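Local coordinates for purine-binding protein BAB2_0673 (Brucella melitensis biovar Abortus, PDB 3S99) that binds adenine and probably other purines such as guanine, and may serve an ABC-type uptake system for these bases, at residues A[229-234]-A[244-249]; A[29-34]-A[89-94]; A[166-171]-A[348-353]. One frame throughout, in Å; residues are numbered along the deposited sequence.

Contact 1. Residues A[229-234]-A[244-249]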
loop_
_atom_site.group_PDB
_atom_site.type_symbol
_atom_site.label_atom_id
_atom_site.label_comp_id
_atom_site.label_asym_id
_atom_site.label_seq_id
_atom_site.Cartn_x
_atom_site.Cartn_y
_atom_site.Cartn_z
ATOM N N GLY A 229 -16.627 -8.978 -15.878
ATOM C CA GLY A 229 -15.791 -8.594 -17.030
ATOM C C GLY A 229 -15.224 -7.171 -16.998
ATOM O O GLY A 229 -14.940 -6.603 -18.044
ATOM N N ILE A 230 -15.066 -6.608 -15.796
ATOM C CA ILE A 230 -14.526 -5.249 -15.589
ATOM C C ILE A 230 -13.059 -5.329 -15.181
ATOM O O ILE A 230 -12.692 -6.081 -14.283
ATOM C CB ILE A 230 -15.347 -4.464 -14.506
ATOM C CG1 ILE A 230 -16.776 -4.212 -15.013
ATOM C CG2 ILE A 230 -14.677 -3.143 -14.121
ATOM C CD1 ILE A 230 -16.839 -3.407 -16.340
ATOM N N LYS A 231 -12.228 -4.566 -15.879
ATOM C CA LYS A 231 -10.802 -4.596 -15.671
ATOM C C LYS A 231 -10.435 -3.849 -14.380
ATOM O O LYS A 231 -11.111 -2.896 -13.970
ATOM C CB LYS A 231 -10.071 -4.064 -16.916
ATOM C CG LYS A 231 -10.286 -4.994 -18.149
ATOM C CD LYS A 231 -9.287 -4.776 -19.270
ATOM C CE LYS A 231 -9.420 -5.832 -20.434
ATOM N NZ LYS A 231 -8.630 -5.463 -21.683
ATOM N N ALA A 232 -9.386 -4.310 -13.724
ATOM C CA ALA A 232 -9.084 -3.857 -12.358
ATOM C C ALA A 232 -7.597 -3.896 -12.043
ATOM O O ALA A 232 -6.805 -4.495 -12.781
ATOM C CB ALA A 232 -9.868 -4.746 -11.356
ATOM N N PHE A 233 -7.205 -3.260 -10.952
ATOM C CA PHE A 233 -5.814 -3.359 -10.469
ATOM C C PHE A 233 -5.766 -4.167 -9.177
ATOM O O PHE A 233 -6.581 -3.974 -8.286
ATOM C CB PHE A 233 -5.215 -1.968 -10.270
ATOM C CG PHE A 233 -5.233 -1.114 -11.549
ATOM C CD1 PHE A 233 -4.258 -1.275 -12.521
ATOM C CD2 PHE A 233 -6.239 -0.179 -11.764
ATOM C CE1 PHE A 233 -4.269 -0.499 -13.719
ATOM C CE2 PHE A 233 -6.253 0.616 -12.916
ATOM C CZ PHE A 233 -5.296 0.445 -13.901
ATOM N N GLY A 234 -4.800 -5.077 -9.073
ATOM C CA GLY A 234 -4.529 -5.722 -7.805
ATOM C C GLY A 234 -3.827 -4.801 -6.836
ATOM O O GLY A 234 -3.234 -3.792 -7.225
ATOM N N PRO A 244 -7.668 -13.473 -14.180
ATOM C CA PRO A 244 -6.626 -13.762 -15.160
ATOM C C PRO A 244 -6.740 -12.948 -16.437
ATOM O O PRO A 244 -5.731 -12.576 -16.998
ATOM C CB PRO A 244 -6.802 -15.268 -15.470
ATOM C CG PRO A 244 -7.788 -15.793 -14.507
ATOM C CD PRO A 244 -8.547 -14.631 -13.930
ATOM N N ASP A 245 -7.954 -12.687 -16.896
ATOM C CA ASP A 245 -8.135 -11.907 -18.096
ATOM C C ASP A 245 -8.548 -10.461 -17.821
ATOM O O ASP A 245 -8.764 -9.711 -18.770
ATOM C CB ASP A 245 -9.110 -12.591 -19.073
ATOM C CG ASP A 245 -10.501 -12.793 -18.496
ATOM O OD1 ASP A 245 -10.694 -12.702 -17.270
ATOM O OD2 ASP A 245 -11.416 -13.067 -19.290
ATOM N N THR A 246 -8.615 -10.038 -16.548
ATOM C CA THR A 246 -9.052 -8.657 -16.280
ATOM C C THR A 246 -8.122 -7.823 -15.404
ATOM O O THR A 246 -8.232 -6.595 -15.411
ATOM C CB THR A 246 -10.477 -8.606 -15.706
ATOM O OG1 THR A 246 -10.549 -9.449 -14.556
ATOM C CG2 THR A 246 -11.507 -9.047 -16.761
ATOM N N GLN A 247 -7.196 -8.437 -14.667
ATOM C CA GLN A 247 -6.202 -7.626 -13.979
ATOM C C GLN A 247 -5.278 -6.979 -14.997
ATOM O O GLN A 247 -4.727 -7.654 -15.872
ATOM C CB GLN A 247 -5.377 -8.389 -12.947
ATOM C CG GLN A 247 -4.467 -7.417 -12.128
ATOM C CD GLN A 247 -3.510 -8.120 -11.191
ATOM O OE1 GLN A 247 -3.795 -8.256 -10.005
ATOM N NE2 GLN A 247 -2.352 -8.554 -11.714
ATOM N N LEU A 248 -5.082 -5.673 -14.859
ATOM C CA LEU A 248 -4.191 -4.905 -15.748
ATOM C C LEU A 248 -2.761 -4.914 -15.216
ATOM O O LEU A 248 -1.807 -5.059 -15.961
ATOM C CB LEU A 248 -4.703 -3.484 -15.859
ATOM C CG LEU A 248 -6.086 -3.342 -16.518
ATOM C CD1 LEU A 248 -6.748 -2.020 -16.172
ATOM C CD2 LEU A 248 -5.974 -3.504 -18.041
ATOM N N THR A 249 -2.631 -4.742 -13.910
ATOM C CA THR A 249 -1.373 -4.847 -13.191
ATOM C C THR A 249 -1.722 -4.686 -11.717
ATOM O O THR A 249 -2.897 -4.708 -11.342
ATOM C CB THR A 249 -0.311 -3.767 -13.636
ATOM O OG1 THR A 249 0.920 -3.980 -12.940
ATOM C CG2 THR A 249 -0.808 -2.340 -13.388
HETATM O O HOH W 1 -11.047 -7.747 -12.668
#
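Strands 231-234 and 247-249 run parallel with their axes 4.7 Å apart at closest and at 47° to one another, in regular register at A232 with Q247. A232 N donates to T246 O (3.1 Å) and A232 O accepts from L248 N (2.9 Å). The next amide to face the partner strand, G234 N, bonds T249 O (3.0 Å), a slip resembling a beta bulge. L248, its psi close to the helical value (-42°), turns its side chain toward the other strand instead of to a sheet face. There CD1 packs on F233 CZ (3.7 Å), and CD2 touches K231 CD where the two side chains cross at about a right angle. T249 CG2 lies at the edge of the F233 ring, 3.7 Å from CD1. Just ahead of the two strands, a water donates to I230 O and also hydrogen-bonds T246 OG1 (2.6 Å). The Q247 amide reaches into the connecting loop, OE1 accepting from M239 N and NE2 donating to D238 OD1, while K231 NZ reaches N292 O. Backbone bonds thus join two inner strands of the mixed sheet; F233 and T249 meet I142 of helix 132-146, while L248 packs on I211.

Contact 2. Residues A[29-34]-A[89-94]. With ADE (adenine), chain T.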
loop_
_atom_site.group_PDB
_atom_site.type_symbol
_atom_site.label_atom_id
_atom_site.label_comp_id
_atom_site.label_asym_id
_atom_site.label_seq_id
_atom_site.Cartn_x
_atom_site.Cartn_y
_atom_site.Cartn_z
ATOM N N VAL A 29 11.498 -14.086 15.759
ATOM C CA VAL A 29 10.969 -12.929 15.057
ATOM C C VAL A 29 9.441 -13.039 15.028
ATOM O O VAL A 29 8.909 -14.048 14.611
ATOM C CB VAL A 29 11.554 -12.818 13.600
ATOM C CG1 VAL A 29 10.921 -11.664 12.832
ATOM C CG2 VAL A 29 13.103 -12.666 13.591
ATOM N N GLY A 30 8.734 -12.003 15.459
ATOM C CA GLY A 30 7.262 -12.007 15.433
ATOM C C GLY A 30 6.624 -11.022 14.493
ATOM O O GLY A 30 7.211 -9.983 14.169
ATOM N N PHE A 31 5.392 -11.350 14.091
ATOM C CA PHE A 31 4.613 -10.567 13.145
ATOM C C PHE A 31 3.191 -10.428 13.676
ATOM O O PHE A 31 2.598 -11.407 14.179
ATOM C CB PHE A 31 4.567 -11.221 11.762
ATOM C CG PHE A 31 5.884 -11.302 11.080
ATOM C CD1 PHE A 31 6.248 -10.342 10.119
ATOM C CD2 PHE A 31 6.794 -12.304 11.421
ATOM C CE1 PHE A 31 7.497 -10.397 9.506
ATOM C CE2 PHE A 31 8.037 -12.370 10.802
ATOM C CZ PHE A 31 8.380 -11.407 9.835
ATOM N N ILE A 32 2.660 -9.211 13.578
ATOM C CA ILE A 32 1.263 -8.911 13.867
ATOM C C ILE A 32 0.574 -8.466 12.568
ATOM O O ILE A 32 1.009 -7.481 11.953
ATOM C CB ILE A 32 1.161 -7.771 14.890
ATOM C CG1 ILE A 32 1.899 -8.143 16.184
ATOM C CG2 ILE A 32 -0.312 -7.484 15.190
ATOM C CD1 ILE A 32 1.285 -9.322 16.928
ATOM N N TYR A 33 -0.491 -9.173 12.157
ATOM C CA TYR A 33 -1.208 -8.832 10.937
ATOM C C TYR A 33 -2.616 -8.298 11.293
ATOM O O TYR A 33 -3.262 -8.806 12.171
ATOM C CB TYR A 33 -1.387 -10.039 10.019
ATOM C CG TYR A 33 -0.130 -10.787 9.609
ATOM C CD1 TYR A 33 1.073 -10.118 9.350
ATOM C CD2 TYR A 33 -0.167 -12.149 9.419
ATOM C CE1 TYR A 33 2.219 -10.822 8.960
ATOM C CE2 TYR A 33 0.990 -12.863 9.011
ATOM C CZ TYR A 33 2.155 -12.175 8.773
ATOM O OH TYR A 33 3.262 -12.866 8.390
ATOM N N ILE A 34 -3.079 -7.306 10.547
ATOM C CA ILE A 34 -4.417 -6.744 10.725
ATOM C C ILE A 34 -5.475 -7.658 10.053
ATOM O O ILE A 34 -6.638 -7.634 10.423
ATOM C CB ILE A 34 -4.467 -5.301 10.163
ATOM C CG1 ILE A 34 -5.795 -4.601 10.510
ATOM C CG2 ILE A 34 -4.265 -5.295 8.636
ATOM C CD1 ILE A 34 -5.779 -3.848 11.774
ATOM N N LEU A 89 12.644 -9.440 17.692
ATOM C CA LEU A 89 12.347 -8.535 16.593
ATOM C C LEU A 89 10.881 -8.738 16.244
ATOM O O LEU A 89 10.447 -9.866 15.996
ATOM C CB LEU A 89 13.211 -8.864 15.404
ATOM C CG LEU A 89 12.997 -8.077 14.113
ATOM C CD1 LEU A 89 13.298 -6.564 14.288
ATOM C CD2 LEU A 89 13.866 -8.684 13.020
ATOM N N ILE A 90 10.105 -7.664 16.280
ATOM C CA ILE A 90 8.655 -7.747 16.057
ATOM C C ILE A 90 8.218 -6.736 14.996
ATOM O O ILE A 90 8.467 -5.518 15.156
ATOM C CB ILE A 90 7.897 -7.445 17.340
ATOM C CG1 ILE A 90 8.246 -8.461 18.434
ATOM C CG2 ILE A 90 6.327 -7.407 17.089
ATOM C CD1 ILE A 90 7.484 -8.196 19.741
ATOM N N PHE A 91 7.578 -7.233 13.933
ATOM C CA PHE A 91 7.064 -6.404 12.842
ATOM C C PHE A 91 5.567 -6.206 13.041
ATOM O O PHE A 91 4.808 -7.185 13.139
ATOM C CB PHE A 91 7.307 -7.072 11.491
ATOM C CG PHE A 91 8.758 -7.165 11.102
ATOM C CD1 PHE A 91 9.355 -6.143 10.350
ATOM C CD2 PHE A 91 9.517 -8.251 11.451
ATOM C CE1 PHE A 91 10.684 -6.210 10.003
ATOM C CE2 PHE A 91 10.854 -8.334 11.072
ATOM C CZ PHE A 91 11.430 -7.304 10.344
ATOM N N THR A 92 5.146 -4.950 13.129
ATOM C CA THR A 92 3.742 -4.576 13.281
ATOM C C THR A 92 3.281 -4.014 11.943
ATOM O O THR A 92 3.779 -2.992 11.486
ATOM C CB THR A 92 3.509 -3.669 14.503
ATOM O OG1 THR A 92 4.320 -2.501 14.430
ATOM C CG2 THR A 92 3.836 -4.452 15.804
ATOM N N THR A 93 2.426 -4.774 11.250
ATOM C CA THR A 93 2.292 -4.605 9.783
ATOM C C THR A 93 1.098 -3.793 9.296
ATOM O O THR A 93 0.636 -3.950 8.163
ATOM C CB THR A 93 2.350 -5.971 9.049
ATOM O OG1 THR A 93 1.208 -6.764 9.405
ATOM C CG2 THR A 93 3.647 -6.756 9.404
ATOM N N SER A 94 0.647 -2.852 10.096
ATOM C CA SER A 94 -0.454 -1.985 9.716
ATOM C C SER A 94 -0.317 -0.634 10.389
ATOM O O SER A 94 0.150 -0.544 11.508
ATOM C CB SER A 94 -1.792 -2.623 10.103
ATOM O OG SER A 94 -2.885 -1.829 9.671
HETATM N N9 ADE T . -1.459 0.071 6.969
HETATM C C8 ADE T . -0.975 0.931 6.007
HETATM N N7 ADE T . -1.373 0.671 4.785
HETATM C C5 ADE T . -2.180 -0.447 5.022
HETATM C C6 ADE T . -2.898 -1.193 4.128
HETATM N N6 ADE T . -2.811 -0.841 2.837
HETATM N N1 ADE T . -3.619 -2.258 4.608
HETATM C C2 ADE T . -3.606 -2.509 5.929
HETATM N N3 ADE T . -2.952 -1.856 6.889
HETATM C C4 ADE T . -2.260 -0.832 6.338
HETATM O O HOH W 2 -1.379 -6.760 8.219
#
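Two neighbouring strands of the parallel sheet in the Rossmann-like N-terminal lobe, 29-32 and 89-92, bring the residues after them to the adenine pocket. Their axes diverge by just 16°, and V29, G30, F31 and I32 pair with L89, I90, F91 and T92. Both backbone polar atoms of G30 bond strand 89-92: its N donates to L89 O, its O accepts from F91 N, both at 2.8 Å; I32 N then bonds F91 O. The register puts F31 and F91 on one face of the sheet, and a matching chi1 near -66° turns their rings the same way, side by side. Their planes lie at 12°, but with centroids 5.1 Å apart the rings are slid so far that they barely overlap, F31 CE1 meeting F91 CD2 at 3.5 Å. V29 CG1 sits in the plane of the F91 ring, at its edge. As the strands end, I32 O takes both T93 N and the T93 hydroxyl, OG1 at 2.7 Å. T93 OG1 also accepts a hydrogen bond from a water, which itself accepts one from I34 N, so one hydroxyl ties the two loops together. The same OG1 lies in the plane of the Y33 ring, at its edge. Beyond it, I34 CB packs on S94 CB. S94 OG is 2.8 Å from adenine N3, a bond whose proton may have another acceptor, and I34 CG2 approaches adenine C2 at 3.9 Å. T93 O also accepts from W42 NE1 of the adenine site. Helix 42-57 covers F31, Y33 and T93, while helix 73-84 covers I32, I90 and T92 on the other face; strands 61-66 and 112-116 flank the pair.

Contact 3. Residues A[166-171]-A[348-353]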
loop_
_atom_site.group_PDB
_atom_site.type_symbol
_atom_site.label_atom_id
_atom_site.label_comp_id
_atom_site.label_asym_id
_atom_site.label_seq_id
_atom_site.Cartn_x
_atom_site.Cartn_y
_atom_site.Cartn_z
ATOM N N GLY A 166 -2.801 8.143 -2.403
ATOM C CA GLY A 166 -3.015 7.149 -3.450
ATOM C C GLY A 166 -4.099 7.546 -4.426
ATOM O O GLY A 166 -3.939 7.399 -5.642
ATOM N N ILE A 167 -5.183 8.093 -3.893
ATOM C CA ILE A 167 -6.267 8.606 -4.707
ATOM C C ILE A 167 -5.740 9.766 -5.565
ATOM O O ILE A 167 -5.971 9.813 -6.788
ATOM C CB ILE A 167 -7.451 9.058 -3.831
ATOM C CG1 ILE A 167 -8.102 7.851 -3.140
ATOM C CG2 ILE A 167 -8.488 9.828 -4.663
ATOM C CD1 ILE A 167 -9.159 8.216 -2.020
ATOM N N ASN A 168 -5.021 10.686 -4.930
ATOM C CA ASN A 168 -4.507 11.862 -5.631
ATOM C C ASN A 168 -3.525 11.488 -6.704
ATOM O O ASN A 168 -3.615 12.008 -7.818
ATOM C CB ASN A 168 -3.870 12.844 -4.672
ATOM C CG ASN A 168 -4.890 13.641 -3.894
ATOM O OD1 ASN A 168 -5.991 13.879 -4.374
ATOM N ND2 ASN A 168 -4.514 14.069 -2.679
ATOM N N SER A 169 -2.587 10.597 -6.385
ATOM C CA SER A 169 -1.628 10.144 -7.375
ATOM C C SER A 169 -2.256 9.437 -8.568
ATOM O O SER A 169 -1.867 9.672 -9.719
ATOM C CB SER A 169 -0.599 9.234 -6.739
ATOM O OG SER A 169 0.405 8.958 -7.675
ATOM N N PHE A 170 -3.214 8.557 -8.294
ATOM C CA PHE A 170 -3.970 7.876 -9.333
ATOM C C PHE A 170 -4.651 8.854 -10.304
ATOM O O PHE A 170 -4.544 8.719 -11.531
ATOM C CB PHE A 170 -4.983 6.933 -8.677
ATOM C CG PHE A 170 -5.836 6.172 -9.650
ATOM C CD1 PHE A 170 -5.331 5.087 -10.337
ATOM C CD2 PHE A 170 -7.172 6.520 -9.838
ATOM C CE1 PHE A 170 -6.128 4.378 -11.226
ATOM C CE2 PHE A 170 -7.970 5.810 -10.746
ATOM C CZ PHE A 170 -7.457 4.743 -11.415
ATOM N N MET A 171 -5.296 9.880 -9.739
ATOM C CA MET A 171 -5.962 10.896 -10.527
ATOM C C MET A 171 -4.945 11.690 -11.385
ATOM O O MET A 171 -5.186 11.939 -12.594
ATOM C CB MET A 171 -6.756 11.838 -9.587
ATOM C CG MET A 171 -7.598 12.900 -10.264
ATOM S SD MET A 171 -8.912 12.301 -11.413
ATOM C CE MET A 171 -9.422 10.847 -10.523
ATOM N N ALA A 348 -7.523 18.745 -7.713
ATOM C CA ALA A 348 -8.623 19.091 -8.629
ATOM C C ALA A 348 -9.010 17.878 -9.461
ATOM O O ALA A 348 -8.135 17.140 -9.968
ATOM C CB ALA A 348 -8.231 20.258 -9.563
ATOM N N GLY A 349 -10.319 17.680 -9.585
ATOM C CA GLY A 349 -10.898 16.608 -10.393
ATOM C C GLY A 349 -11.541 15.490 -9.587
ATOM O O GLY A 349 -12.351 14.712 -10.129
ATOM N N VAL A 350 -11.177 15.386 -8.313
ATOM C CA VAL A 350 -11.762 14.386 -7.443
ATOM C C VAL A 350 -13.110 14.939 -6.955
ATOM O O VAL A 350 -13.240 16.135 -6.636
ATOM C CB VAL A 350 -10.830 14.021 -6.249
ATOM C CG1 VAL A 350 -11.487 12.947 -5.352
ATOM C CG2 VAL A 350 -9.428 13.542 -6.752
ATOM N N ASP A 351 -14.109 14.075 -6.881
ATOM C CA ASP A 351 -15.459 14.517 -6.517
ATOM C C ASP A 351 -15.836 14.205 -5.056
ATOM O O ASP A 351 -16.762 14.785 -4.511
ATOM C CB ASP A 351 -16.453 13.935 -7.534
ATOM C CG ASP A 351 -16.175 14.449 -8.955
ATOM O OD1 ASP A 351 -16.000 15.689 -9.112
ATOM O OD2 ASP A 351 -16.102 13.631 -9.904
ATOM N N ASP A 352 -15.073 13.331 -4.414
ATOM C CA ASP A 352 -15.356 12.893 -3.049
ATOM C C ASP A 352 -15.182 14.010 -1.981
ATOM O O ASP A 352 -14.415 14.959 -2.161
ATOM C CB ASP A 352 -14.467 11.691 -2.744
ATOM C CG ASP A 352 -14.853 10.973 -1.457
ATOM O OD1 ASP A 352 -16.060 10.830 -1.180
ATOM O OD2 ASP A 352 -13.950 10.525 -0.745
ATOM N N LYS A 353 -15.945 13.917 -0.895
ATOM C CA LYS A 353 -15.767 14.829 0.244
ATOM C C LYS A 353 -14.949 14.062 1.248
ATOM O O LYS A 353 -15.342 12.962 1.644
ATOM C CB LYS A 353 -17.105 15.243 0.887
#
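N168 presents the flat group of this contact: its amide comes to V350 oxygen end first, OD1 lying 4.2 Å from V350 CG2, with the two side chains crossing at about a right angle. That amide is held by backbone partners just before the second segment, OD1 accepting from V347 N and ND2 donating to F345 O, which fixes its rotation and pins the C-terminal chain to helix 161-175. V350 then supplies the apolar part. Its CG2 branch, set anti to the carbonyl carbon, faces the side of the helix formed by I167, N168 and M171, where it meets M171 CG at 4.0 Å and, more loosely, I167 CG2 at 4.4 Å. The segment 348-353 has no regular secondary structure; it belongs to the C-terminal tail that follows helix 337-341 and packs against helix 161-175, which flanks the mixed sheet of the second lobe. No hydrogen bond joins the two segments, and they bury a modest 186 Å² between them. Bends at chi2 (60°) and chi3 fold M171 back on itself, so that CG, not the far end, makes its closest approach to V350, with SD 4.4 Å from G349 O. Further bonds hold the tail: Q175 NE2 of the same helix donates to A348 O, while D352 OD2 accepts from Y346 OH and, from strand 182-187, W187 NE1.

How the contacts relate
The contacts divide between the two lobes of a periplasmic-binding-protein-like fold. Contact 2 comes first along the chain and lies in the parallel sheet of one lobe, its strand ends directed at the adenine. Contacts 1 and 3 belong to the other, with contact 1 nested inside the long loop that contact 3 closes. Their centres are about 21 Å apart, yet they touch: F233 CE2 of contact 1 packs on F170 CE1 of contact 3 at 4.1 Å, joining the mixed sheet to helix 161-175. Contact 2 is centred about 30 Å from contact 1 and 31 Å from contact 3, across the chain's centre, consistent with purine binding between the lobes.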